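Local coordinates for glycogen synthase (Cyanobacterium sp. CLg1, PDB 6GNF), which is a bacterial glycogen (starch) synthase of the two-domain GT-B glycosyltransferase type, holding ADP and a glycan in the cleft between its domains, at residues L22-V27 with I166-D171; K195-L200 with Q267-S272; F353-R358 with V382-I387. One frame throughout, in Å; residues are numbered along the deposited sequence.

Interaction 1 of 3, residues L22-V27 with I166-D171; sequences LNICFV and IFVCND. With AC1 (4,6-dideoxy-4-{[(1S,4R,5S,6S)-4,5,6-trihydroxy-3-(hydroxymethyl)cyclohex-2-en-1-yl]amino}-alpha-D-glucopyranose), chain D; SO4 (sulfate ion), chain H.
V168 lays its CB over one face of the F26 ring, 4.1 Å from V168 CB to the ring centroid, a CH-pi contact between side chains lying alongside each other. CG1 of V168, anti to the backbone N (chi1 -178°), reaches CE2 of F26, while its CG2 meets CG2 of I24 at 3.8 Å. On the face of C25 and F167, C25 SG approaches the F167 ring obliquely, 5.0 Å from its centroid.

A parallel ladder joins the strands: I166 N bonds N23 O, and C25 and V27 exchange backbone bonds with I166, V168 and N170. At its end V27 O is gripped by N170 N at 3.1 Å and by N170 ND2 at 3.0 Å; the amide donor stands above the carbonyl plane, while V27 O lies in the N170 amide plane. H201 NE2 bonds N170 OD1, so both ends of this buried amide are held and its rotation probably fixed. In D171 one oxygen, OD2, accepts from AC1 O2 and O3 at 2.5 Å and 2.7 Å, while OD1 is held by H201 N and N202 N. The residue following the strand of this Rossmann-like domain thus brings its carboxylate to the glycan pocket.

Interaction 2 of 3, residues K195-L200 with Q267-S272; sequences KTVMLL and QALTVS
T270 OG1 donates to L200 O at 2.7 Å, the shortest polar bond between segments 195-200 and 267-272. The hydroxyl stands above the carbonyl plane, 42° out of it, instead of lying on a lone pair. With chi1 at -168°, OG1 is anti to T270 N and is carried alongside the L200 side chain, whose CB lies 3.9 Å from T270 OG1. The hydroxyl thereby gives L200 O a side-chain donor.

Before that point the parallel pairing is regular. M198 uses both its backbone groups: its N-H bonds Q267 O, and its carbonyl receives L269 N at 2.8 Å in an almost straight bond (179° at the hydrogen). L200 N then bonds L269 O, whereas the opening bond, from Q267 N to T196 O, is weak.

On the face that carries V197, L199 and L269, CG1 of V197 meets CD1 of L269 at 3.7 Å. CD1 of L199 reaches forward instead, lying 4.0 Å from L269 CB and 4.3 Å from V271 CG1. Helix 526-540 covers this face, touching V197, L199 and Q267; helix 257-264 covers the other, against M198, L200 and A268.

Beyond the strand, V271 belongs to the glycan pocket and touches AC1, and S272 caps the following helix through OG to F275 N, the same hydroxyl also bonding P435 O. The contact shows how a largely buried pair of strands can deliver a ligand-lining turn: the threonine hydroxyl bonds the L200 carbonyl, just before V271 and the pocket.

Interaction 3 of 3, residues F353-R358 with V382-I387; sequences FGFIGR and VVILGI. With ADP (adenosine-5'-diphosphate), chain F; AC1 (4,6-dideoxy-4-{[(1S,4R,5S,6S)-4,5,6-trihydroxy-3-(hydroxymethyl)cyclohex-2-en-1-yl]amino}-alpha-D-glucopyranose), chain D.
Backbone hydrogen bonds join F353 and F355 to V383 and L385 in a parallel ladder that ends with G357 N on L385 O at 3.0 Å. The strands run nearly parallel, 7° apart, and the ladder carries both chains to the glycines G357 and G386. There the backbones remain close, G386 CA lying 3.2 Å from G357 O in a CA-H...O contact.

Among the apolar contacts, F355 and I384 meet tightly, CD1 of the ring lying 3.5 Å from CG2 of I384. That methyl is anti to the I384 backbone N and approaches the ring obliquely. On the other face of the sheet, I356 CG2 packs against L385 CD2 at 4.0 Å, and both methyls turn to the adenine of ADP: I356 CG2 is 3.6 Å from ADP C4, and L385 CD2 lies near ADP N1. The base therefore rests against the apolar ends of the two strands, with G357 and G386 also in contact with it.

Charged contacts belong to R358. Its guanidinium presents an edge to the terminal phosphate, NE bonding ADP O3B at 2.9 Å and NH2 bonding ADP O1B at 3.0 Å, in two nearly straight bonds that would fix the rotation of the group; R358 NE also lies 3.3 Å from AC1 C6. A bend at chi3 (-73°) turns the guanidinium to the phosphate, while E360 holds NH1 in a salt bridge and Q362 bonds NH2.

Within the six-stranded parallel sheet, strand 352-356 lies between strands 381-385 and 426-429, and a beta-alpha-beta crossover through helices 365-370 and 372-375 links it to 381-385. Helix 365-370 covers F355, V382 and I384, whereas helix 414-423 packs on I356, V383 and L385.

Three pairs of parallel strands illustrate how a GT-B fold builds one site from two domains. Interactions 1 and 2 share a mixed sheet, with centres 9 Å apart; strands 166-170 and 195-200 are neighbours there, probably hydrogen-bonded through F167 N to K195 O and L199 N to C169 O. The order across this part of the sheet is 23-27, 166-170, 195-200, 267-270. Interaction 3 lies in a separate parallel sheet, its centre about 33 Å from that of interaction 1 and 30 Å from that of interaction 2, across the chain's centre. Along the chain the three follow in series. The residues that follow their strands nevertheless converge: D171, V271 and R358 all reach AC1, which bridges the two domains.

Interaction 1 of 3, residues L22-V27 with I166-D171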
loop_
_atom_site.group_PDB
_atom_site.type_symbol
_atom_site.label_atom_id
_atom_site.label_comp_id
_atom_site.label_asym_id
_atom_site.label_seq_id
_atom_site.Cartn_x
_atom_site.Cartn_y
_atom_site.Cartn_z
ATOM N N LEU A 22 -13.584 -17.659 -13.049
ATOM C CA LEU A 22 -13.000 -17.834 -11.727
ATOM C C LEU A 22 -13.842 -17.142 -10.662
ATOM O O LEU A 22 -14.491 -16.136 -10.933
ATOM C CB LEU A 22 -11.594 -17.243 -11.678
ATOM C CG LEU A 22 -10.575 -17.846 -12.635
ATOM C CD1 LEU A 22 -9.378 -16.924 -12.767
ATOM C CD2 LEU A 22 -10.152 -19.229 -12.170
ATOM N N ASN A 23 -13.794 -17.690 -9.454
ATOM C CA ASN A 23 -14.408 -17.099 -8.280
ATOM C C ASN A 23 -13.300 -16.592 -7.369
ATOM O O ASN A 23 -12.523 -17.386 -6.837
ATOM C CB ASN A 23 -15.237 -18.150 -7.550
ATOM C CG ASN A 23 -16.391 -18.671 -8.391
ATOM O OD1 ASN A 23 -17.153 -17.902 -8.963
ATOM N ND2 ASN A 23 -16.530 -19.983 -8.458
ATOM N N ILE A 24 -13.204 -15.275 -7.219
ATOM C CA ILE A 24 -12.107 -14.668 -6.486
ATOM C C ILE A 24 -12.648 -13.797 -5.364
ATOM O O ILE A 24 -13.400 -12.863 -5.605
ATOM C CB ILE A 24 -11.226 -13.813 -7.409
ATOM C CG1 ILE A 24 -10.848 -14.603 -8.666
ATOM C CG2 ILE A 24 -9.962 -13.367 -6.685
ATOM C CD1 ILE A 24 -10.275 -13.752 -9.763
ATOM N N CYS A 25 -12.204 -14.075 -4.144
ATOM C CA CYS A 25 -12.636 -13.339 -2.967
ATOM C C CYS A 25 -11.429 -12.645 -2.329
ATOM O O CYS A 25 -10.561 -13.315 -1.770
ATOM C CB CYS A 25 -13.285 -14.303 -1.982
ATOM S SG CYS A 25 -13.859 -13.525 -0.464
ATOM N N PHE A 26 -11.355 -11.318 -2.469
ATOM C CA PHE A 26 -10.253 -10.521 -1.902
ATOM C C PHE A 26 -10.592 -10.159 -0.475
ATOM O O PHE A 26 -11.701 -9.680 -0.199
ATOM C CB PHE A 26 -10.053 -9.212 -2.671
ATOM C CG PHE A 26 -9.270 -9.363 -3.937
ATOM C CD1 PHE A 26 -9.843 -9.937 -5.051
ATOM C CD2 PHE A 26 -7.963 -8.916 -4.018
ATOM C CE1 PHE A 26 -9.122 -10.075 -6.229
ATOM C CE2 PHE A 26 -7.235 -9.048 -5.190
ATOM C CZ PHE A 26 -7.816 -9.625 -6.298
ATOM N N VAL A 27 -9.644 -10.366 0.430
ATOM C CA VAL A 27 -9.864 -10.037 1.823
ATOM C C VAL A 27 -8.800 -9.028 2.236
ATOM O O VAL A 27 -7.617 -9.228 1.995
ATOM C CB VAL A 27 -9.800 -11.304 2.704
ATOM C CG1 VAL A 27 -10.276 -11.002 4.116
ATOM C CG2 VAL A 27 -10.659 -12.408 2.100
ATOM N N ILE A 166 -11.140 -18.878 -4.764
ATOM C CA ILE A 166 -9.774 -18.489 -4.461
ATOM C C ILE A 166 -9.836 -17.295 -3.514
ATOM O O ILE A 166 -10.322 -16.228 -3.888
ATOM C CB ILE A 166 -9.009 -18.089 -5.737
ATOM C CG1 ILE A 166 -8.895 -19.287 -6.683
ATOM C CG2 ILE A 166 -7.613 -17.573 -5.402
ATOM C CD1 ILE A 166 -8.415 -18.929 -8.069
ATOM N N PHE A 167 -9.324 -17.470 -2.300
ATOM C CA PHE A 167 -9.216 -16.378 -1.346
ATOM C C PHE A 167 -7.883 -15.653 -1.542
ATOM O O PHE A 167 -6.825 -16.257 -1.400
ATOM C CB PHE A 167 -9.288 -16.906 0.090
ATOM C CG PHE A 167 -10.644 -17.424 0.486
ATOM C CD1 PHE A 167 -11.628 -16.557 0.940
ATOM C CD2 PHE A 167 -10.935 -18.779 0.417
ATOM C CE1 PHE A 167 -12.874 -17.029 1.306
ATOM C CE2 PHE A 167 -12.175 -19.256 0.781
ATOM C CZ PHE A 167 -13.145 -18.381 1.232
ATOM N N VAL A 168 -7.937 -14.357 -1.835
ATOM C CA VAL A 168 -6.730 -13.534 -1.901
ATOM C C VAL A 168 -6.596 -12.742 -0.601
ATOM O O VAL A 168 -7.387 -11.836 -0.313
ATOM C CB VAL A 168 -6.754 -12.581 -3.108
ATOM C CG1 VAL A 168 -5.462 -11.781 -3.185
ATOM C CG2 VAL A 168 -6.936 -13.365 -4.400
ATOM N N CYS A 169 -5.630 -13.151 0.215
ATOM C CA CYS A 169 -5.369 -12.545 1.512
ATOM C C CYS A 169 -4.321 -11.452 1.362
ATOM O O CYS A 169 -3.172 -11.729 1.023
ATOM C CB CYS A 169 -4.859 -13.612 2.472
ATOM S SG CYS A 169 -5.930 -15.072 2.487
ATOM N N ASN A 170 -4.730 -10.219 1.630
ATOM C CA ASN A 170 -3.854 -9.076 1.475
ATOM C C ASN A 170 -3.171 -8.735 2.785
ATOM O O ASN A 170 -3.825 -8.452 3.776
ATOM C CB ASN A 170 -4.653 -7.885 0.951
ATOM C CG ASN A 170 -5.109 -8.098 -0.470
ATOM O OD1 ASN A 170 -4.380 -7.829 -1.416
ATOM N ND2 ASN A 170 -6.326 -8.611 -0.633
ATOM N N ASP A 171 -1.845 -8.843 2.794
ATOM C CA ASP A 171 -1.007 -8.427 3.913
ATOM C C ASP A 171 -1.246 -9.201 5.216
ATOM O O ASP A 171 -2.039 -10.160 5.262
ATOM C CB ASP A 171 -1.113 -6.912 4.141
ATOM C CG ASP A 171 0.075 -6.132 3.543
ATOM O OD1 ASP A 171 1.131 -6.694 3.188
ATOM O OD2 ASP A 171 -0.102 -4.915 3.414
HETATM C C1 AC1 D . -0.693 -0.531 5.117
HETATM O O2 AC1 D . -0.405 -2.944 4.945
HETATM C C2 AC1 D . -0.475 -1.722 4.182
HETATM C C4A AC1 D . 2.782 -0.670 -2.321
HETATM C C3 AC1 D . 0.780 -1.548 3.324
HETATM O O3 AC1 D . 0.787 -2.614 2.369
HETATM C C4 AC1 D . 0.810 -0.170 2.624
HETATM N N4A AC1 D . 1.996 0.066 1.768
HETATM C C5 AC1 D . 0.681 0.892 3.727
HETATM O O5 AC1 D . -0.562 0.716 4.418
HETATM C C6 AC1 D . 0.708 2.316 3.196
HETATM C C1B AC1 D . 2.417 -0.771 0.641
HETATM C C2B AC1 D . 3.752 -0.339 -0.035
HETATM O O2B AC1 D . 4.432 0.706 0.654
HETATM C C3B AC1 D . 3.654 0.185 -1.449
HETATM O O3B AC1 D . 4.955 0.196 -2.035
HETATM O O4 AC1 D . 2.613 0.047 -3.548
HETATM C C5B AC1 D . 1.452 -0.925 -1.662
HETATM C C7B AC1 D . 1.288 -0.920 -0.349
HETATM C C6B AC1 D . 0.278 -1.246 -2.532
HETATM O O6B AC1 D . 0.623 -2.417 -3.276
HETATM S S SO4 H . -18.582 -23.023 -9.695
HETATM O O1 SO4 H . -18.472 -23.441 -8.280
HETATM O O2 SO4 H . -17.405 -23.535 -10.440
HETATM O O3 SO4 H . -18.627 -21.544 -9.796
HETATM O O4 SO4 H . -19.840 -23.587 -10.245
#

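Interaction 2 of 3, residues K195-L200 with Q267-S272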
loop_
_atom_site.group_PDB
_atom_site.type_symbol
_atom_site.label_atom_id
_atom_site.label_comp_id
_atom_site.label_asym_id
_atom_site.label_seq_id
_atom_site.Cartn_x
_atom_site.Cartn_y
_atom_site.Cartn_z
ATOM N N LYS A 195 -8.784 -22.404 -2.769
ATOM C CA LYS A 195 -7.358 -22.079 -2.753
ATOM C C LYS A 195 -7.124 -20.753 -2.040
ATOM O O LYS A 195 -8.016 -19.893 -2.006
ATOM C CB LYS A 195 -6.819 -21.991 -4.177
ATOM C CG LYS A 195 -7.020 -23.248 -5.004
ATOM C CD LYS A 195 -6.199 -24.415 -4.475
ATOM C CE LYS A 195 -6.610 -25.716 -5.143
ATOM N NZ LYS A 195 -5.670 -26.811 -4.798
ATOM N N THR A 196 -5.935 -20.591 -1.466
ATOM C CA THR A 196 -5.570 -19.322 -0.860
ATOM C C THR A 196 -4.315 -18.771 -1.503
ATOM O O THR A 196 -3.364 -19.509 -1.780
ATOM C CB THR A 196 -5.321 -19.442 0.651
ATOM O OG1 THR A 196 -4.273 -20.375 0.880
ATOM C CG2 THR A 196 -6.557 -19.923 1.351
ATOM N N VAL A 197 -4.321 -17.462 -1.708
ATOM C CA VAL A 197 -3.172 -16.755 -2.219
ATOM C C VAL A 197 -2.823 -15.663 -1.219
ATOM O O VAL A 197 -3.670 -14.839 -0.882
ATOM C CB VAL A 197 -3.468 -16.143 -3.599
ATOM C CG1 VAL A 197 -2.350 -15.207 -4.036
ATOM C CG2 VAL A 197 -3.661 -17.244 -4.624
ATOM N N MET A 198 -1.569 -15.658 -0.785
ATOM C CA MET A 198 -1.060 -14.643 0.108
ATOM C C MET A 198 -0.504 -13.533 -0.786
ATOM O O MET A 198 0.448 -13.751 -1.527
ATOM C CB MET A 198 0.035 -15.263 0.982
ATOM C CG MET A 198 0.343 -14.536 2.270
ATOM S SD MET A 198 -1.076 -14.540 3.389
ATOM C CE MET A 198 -1.179 -12.762 3.637
ATOM N N LEU A 199 -1.166 -12.382 -0.802
ATOM C CA LEU A 199 -0.681 -11.239 -1.570
ATOM C C LEU A 199 -0.021 -10.258 -0.633
ATOM O O LEU A 199 -0.683 -9.601 0.168
ATOM C CB LEU A 199 -1.809 -10.564 -2.345
ATOM C CG LEU A 199 -1.411 -9.372 -3.229
ATOM C CD1 LEU A 199 -0.243 -9.719 -4.143
ATOM C CD2 LEU A 199 -2.589 -8.889 -4.057
ATOM N N LEU A 200 1.300 -10.160 -0.751
ATOM C CA LEU A 200 2.101 -9.341 0.136
ATOM C C LEU A 200 2.294 -7.958 -0.466
ATOM O O LEU A 200 2.747 -7.834 -1.609
ATOM C CB LEU A 200 3.460 -10.006 0.357
ATOM C CG LEU A 200 4.507 -9.170 1.093
ATOM C CD1 LEU A 200 4.109 -8.980 2.552
ATOM C CD2 LEU A 200 5.882 -9.818 0.977
ATOM N N GLN A 267 -0.230 -20.343 -2.641
ATOM C CA GLN A 267 0.782 -19.592 -3.371
ATOM C C GLN A 267 0.971 -18.198 -2.803
ATOM O O GLN A 267 -0.001 -17.544 -2.404
ATOM C CB GLN A 267 0.433 -19.496 -4.854
ATOM C CG GLN A 267 1.561 -18.905 -5.683
ATOM C CD GLN A 267 1.515 -19.305 -7.136
ATOM O OE1 GLN A 267 0.660 -20.093 -7.558
ATOM N NE2 GLN A 267 2.453 -18.786 -7.905
ATOM N N ALA A 268 2.224 -17.760 -2.771
ATOM C CA ALA A 268 2.578 -16.457 -2.238
ATOM C C ALA A 268 2.987 -15.543 -3.382
ATOM O O ALA A 268 3.786 -15.925 -4.225
ATOM C CB ALA A 268 3.710 -16.601 -1.240
ATOM N N LEU A 269 2.367 -14.367 -3.444
ATOM C CA LEU A 269 2.656 -13.367 -4.467
ATOM C C LEU A 269 2.993 -12.039 -3.821
ATOM O O LEU A 269 2.659 -11.781 -2.658
ATOM C CB LEU A 269 1.439 -13.152 -5.370
ATOM C CG LEU A 269 0.886 -14.341 -6.152
ATOM C CD1 LEU A 269 -0.380 -13.952 -6.890
ATOM C CD2 LEU A 269 1.923 -14.858 -7.130
ATOM N N THR A 270 3.632 -11.168 -4.594
ATOM C CA THR A 270 3.842 -9.793 -4.150
ATOM C C THR A 270 3.746 -8.801 -5.320
ATOM O O THR A 270 3.429 -9.196 -6.447
ATOM C CB THR A 270 5.152 -9.650 -3.351
ATOM O OG1 THR A 270 5.176 -8.370 -2.704
ATOM C CG2 THR A 270 6.367 -9.822 -4.243
ATOM N N VAL A 271 4.017 -7.525 -5.048
ATOM C CA VAL A 271 3.559 -6.455 -5.923
ATOM C C VAL A 271 4.628 -5.878 -6.872
ATOM O O VAL A 271 4.401 -4.851 -7.513
ATOM C CB VAL A 271 2.863 -5.351 -5.107
ATOM C CG1 VAL A 271 1.568 -5.890 -4.515
ATOM C CG2 VAL A 271 3.762 -4.819 -3.999
ATOM N N SER A 272 5.766 -6.562 -6.997
ATOM C CA SER A 272 6.720 -6.330 -8.095
ATOM C C SER A 272 7.768 -7.453 -8.125
ATOM O O SER A 272 8.132 -7.984 -7.069
ATOM C CB SER A 272 7.425 -4.969 -7.988
ATOM O OG SER A 272 8.453 -4.986 -7.028
#

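Interaction 3 of 3, residues F353-R358 with V382-I387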
loop_
_atom_site.group_PDB
_atom_site.type_symbol
_atom_site.label_atom_id
_atom_site.label_comp_id
_atom_site.label_asym_id
_atom_site.label_seq_id
_atom_site.Cartn_x
_atom_site.Cartn_y
_atom_site.Cartn_z
ATOM N N PHE A 353 10.407 19.867 -8.313
ATOM C CA PHE A 353 10.320 18.505 -7.782
ATOM C C PHE A 353 9.172 18.401 -6.783
ATOM O O PHE A 353 9.011 19.265 -5.926
ATOM C CB PHE A 353 11.615 18.134 -7.057
ATOM C CG PHE A 353 12.799 17.972 -7.963
ATOM C CD1 PHE A 353 13.557 19.067 -8.335
ATOM C CD2 PHE A 353 13.169 16.716 -8.426
ATOM C CE1 PHE A 353 14.658 18.919 -9.164
ATOM C CE2 PHE A 353 14.266 16.558 -9.257
ATOM C CZ PHE A 353 15.014 17.660 -9.627
ATOM N N GLY A 354 8.379 17.340 -6.889
ATOM C CA GLY A 354 7.245 17.128 -5.994
ATOM C C GLY A 354 7.325 15.808 -5.244
ATOM O O GLY A 354 7.620 14.768 -5.833
ATOM N N PHE A 355 7.058 15.853 -3.940
ATOM C CA PHE A 355 6.979 14.649 -3.115
ATOM C C PHE A 355 5.592 14.537 -2.499
ATOM O O PHE A 355 5.047 15.511 -1.984
ATOM C CB PHE A 355 8.038 14.678 -2.006
ATOM C CG PHE A 355 7.866 13.593 -0.976
ATOM C CD1 PHE A 355 7.006 13.764 0.101
ATOM C CD2 PHE A 355 8.566 12.396 -1.082
ATOM C CE1 PHE A 355 6.839 12.765 1.047
ATOM C CE2 PHE A 355 8.413 11.400 -0.135
ATOM C CZ PHE A 355 7.545 11.584 0.930
ATOM N N ILE A 356 5.016 13.349 -2.567
ATOM C CA ILE A 356 3.758 13.070 -1.895
ATOM C C ILE A 356 3.900 11.733 -1.196
ATOM O O ILE A 356 4.139 10.726 -1.847
ATOM C CB ILE A 356 2.576 12.984 -2.877
ATOM C CG1 ILE A 356 2.552 14.194 -3.814
ATOM C CG2 ILE A 356 1.265 12.891 -2.109
ATOM C CD1 ILE A 356 1.610 14.032 -4.988
ATOM N N GLY A 357 3.780 11.710 0.125
ATOM C CA GLY A 357 3.843 10.436 0.836
ATOM C C GLY A 357 3.840 10.545 2.338
ATOM O O GLY A 357 4.045 11.613 2.889
ATOM N N ARG A 358 3.594 9.412 2.990
ATOM C CA ARG A 358 3.664 9.300 4.448
ATOM C C ARG A 358 5.002 9.845 4.931
ATOM O O ARG A 358 6.031 9.643 4.281
ATOM C CB ARG A 358 3.491 7.837 4.884
ATOM C CG ARG A 358 2.100 7.276 4.606
ATOM C CD ARG A 358 1.925 5.821 5.030
ATOM N NE ARG A 358 2.625 4.867 4.160
ATOM C CZ ARG A 358 3.724 4.178 4.488
ATOM N NH1 ARG A 358 4.302 4.308 5.684
ATOM N NH2 ARG A 358 4.266 3.350 3.609
ATOM N N VAL A 382 11.029 22.758 -4.721
ATOM C CA VAL A 382 10.618 21.504 -4.094
ATOM C C VAL A 382 9.314 21.699 -3.339
ATOM O O VAL A 382 9.179 22.619 -2.536
ATOM C CB VAL A 382 11.672 20.972 -3.096
ATOM C CG1 VAL A 382 11.212 19.652 -2.491
ATOM C CG2 VAL A 382 13.022 20.806 -3.777
ATOM N N VAL A 383 8.359 20.818 -3.596
ATOM C CA VAL A 383 7.093 20.822 -2.882
ATOM C C VAL A 383 6.934 19.470 -2.208
ATOM O O VAL A 383 7.161 18.438 -2.838
ATOM C CB VAL A 383 5.916 21.089 -3.833
ATOM C CG1 VAL A 383 4.600 21.050 -3.077
ATOM C CG2 VAL A 383 6.098 22.437 -4.516
ATOM N N ILE A 384 6.573 19.485 -0.924
ATOM C CA ILE A 384 6.498 18.266 -0.117
ATOM C C ILE A 384 5.149 18.160 0.591
ATOM O O ILE A 384 4.778 19.038 1.364
ATOM C CB ILE A 384 7.608 18.240 0.951
ATOM C CG1 ILE A 384 8.957 18.648 0.361
ATOM C CG2 ILE A 384 7.712 16.854 1.568
ATOM C CD1 ILE A 384 10.004 18.953 1.408
ATOM N N LEU A 385 4.425 17.081 0.324
ATOM C CA LEU A 385 3.102 16.865 0.900
ATOM C C LEU A 385 3.058 15.522 1.630
ATOM O O LEU A 385 3.297 14.485 1.023
ATOM C CB LEU A 385 2.042 16.898 -0.208
ATOM C CG LEU A 385 0.594 16.571 0.186
ATOM C CD1 LEU A 385 0.038 17.633 1.128
ATOM C CD2 LEU A 385 -0.284 16.432 -1.050
ATOM N N GLY A 386 2.713 15.548 2.917
ATOM C CA GLY A 386 2.649 14.326 3.722
ATOM C C GLY A 386 2.201 14.511 5.164
ATOM O O GLY A 386 2.232 15.615 5.695
ATOM N N ILE A 387 1.786 13.411 5.788
ATOM C CA ILE A 387 1.470 13.372 7.220
ATOM C C ILE A 387 2.123 12.165 7.912
ATOM O O ILE A 387 2.350 11.128 7.287
ATOM C CB ILE A 387 -0.055 13.334 7.471
ATOM C CG1 ILE A 387 -0.720 12.191 6.695
ATOM C CG2 ILE A 387 -0.676 14.661 7.085
ATOM C CD1 ILE A 387 -2.079 11.802 7.231
HETATM P PB ADP F . 2.224 3.627 0.371
HETATM O O1B ADP F . 3.505 2.912 0.717
HETATM O O2B ADP F . 1.125 2.703 -0.076
HETATM O O3B ADP F . 1.825 4.669 1.380
HETATM P PA ADP F . 2.055 4.248 -2.439
HETATM O O1A ADP F . 1.964 2.772 -2.804
HETATM O O2A ADP F . 2.801 5.228 -3.334
HETATM O O3A ADP F . 2.653 4.455 -0.948
HETATM O "O5'" ADP F . 0.555 4.819 -2.242
HETATM C "C5'" ADP F . 0.294 5.989 -1.460
HETATM C "C4'" ADP F . -0.897 6.710 -2.082
HETATM O "O4'" ADP F . -1.427 7.719 -1.220
HETATM C "C3'" ADP F . -0.484 7.409 -3.360
HETATM O "O3'" ADP F . -1.508 7.178 -4.333
HETATM C "C2'" ADP F . -0.361 8.867 -2.978
HETATM O "O2'" ADP F . -0.760 9.667 -4.087
HETATM C "C1'" ADP F . -1.297 9.022 -1.792
HETATM N N9 ADP F . -0.853 9.940 -0.707
HETATM C C8 ADP F . 0.120 9.709 0.199
HETATM N N7 ADP F . 0.239 10.748 1.071
HETATM C C5 ADP F . -0.686 11.663 0.731
HETATM C C6 ADP F . -1.117 12.990 1.218
HETATM N N6 ADP F . -0.520 13.571 2.277
HETATM N N1 ADP F . -2.124 13.611 0.570
HETATM C C2 ADP F . -2.740 13.065 -0.491
HETATM N N3 ADP F . -2.398 11.860 -0.984
HETATM C C4 ADP F . -1.406 11.122 -0.432
HETATM C C1 AC1 D . -0.693 -0.531 5.117
HETATM O O2 AC1 D . -0.405 -2.944 4.945
HETATM C C2 AC1 D . -0.475 -1.722 4.182
HETATM C C4A AC1 D . 2.782 -0.670 -2.321
HETATM C C3 AC1 D . 0.780 -1.548 3.324
HETATM O O3 AC1 D . 0.787 -2.614 2.369
HETATM C C4 AC1 D . 0.810 -0.170 2.624
HETATM N N4A AC1 D . 1.996 0.066 1.768
HETATM C C5 AC1 D . 0.681 0.892 3.727
HETATM O O5 AC1 D . -0.562 0.716 4.418
HETATM C C6 AC1 D . 0.708 2.316 3.196
HETATM C C1B AC1 D . 2.417 -0.771 0.641
HETATM C C2B AC1 D . 3.752 -0.339 -0.035
HETATM O O2B AC1 D . 4.432 0.706 0.654
HETATM C C3B AC1 D . 3.654 0.185 -1.449
HETATM O O3B AC1 D . 4.955 0.196 -2.035
HETATM O O4 AC1 D . 2.613 0.047 -3.548
HETATM C C5B AC1 D . 1.452 -0.925 -1.662
HETATM C C7B AC1 D . 1.288 -0.920 -0.349
HETATM C C6B AC1 D . 0.278 -1.246 -2.532
HETATM O O6B AC1 D . 0.623 -2.417 -3.276
#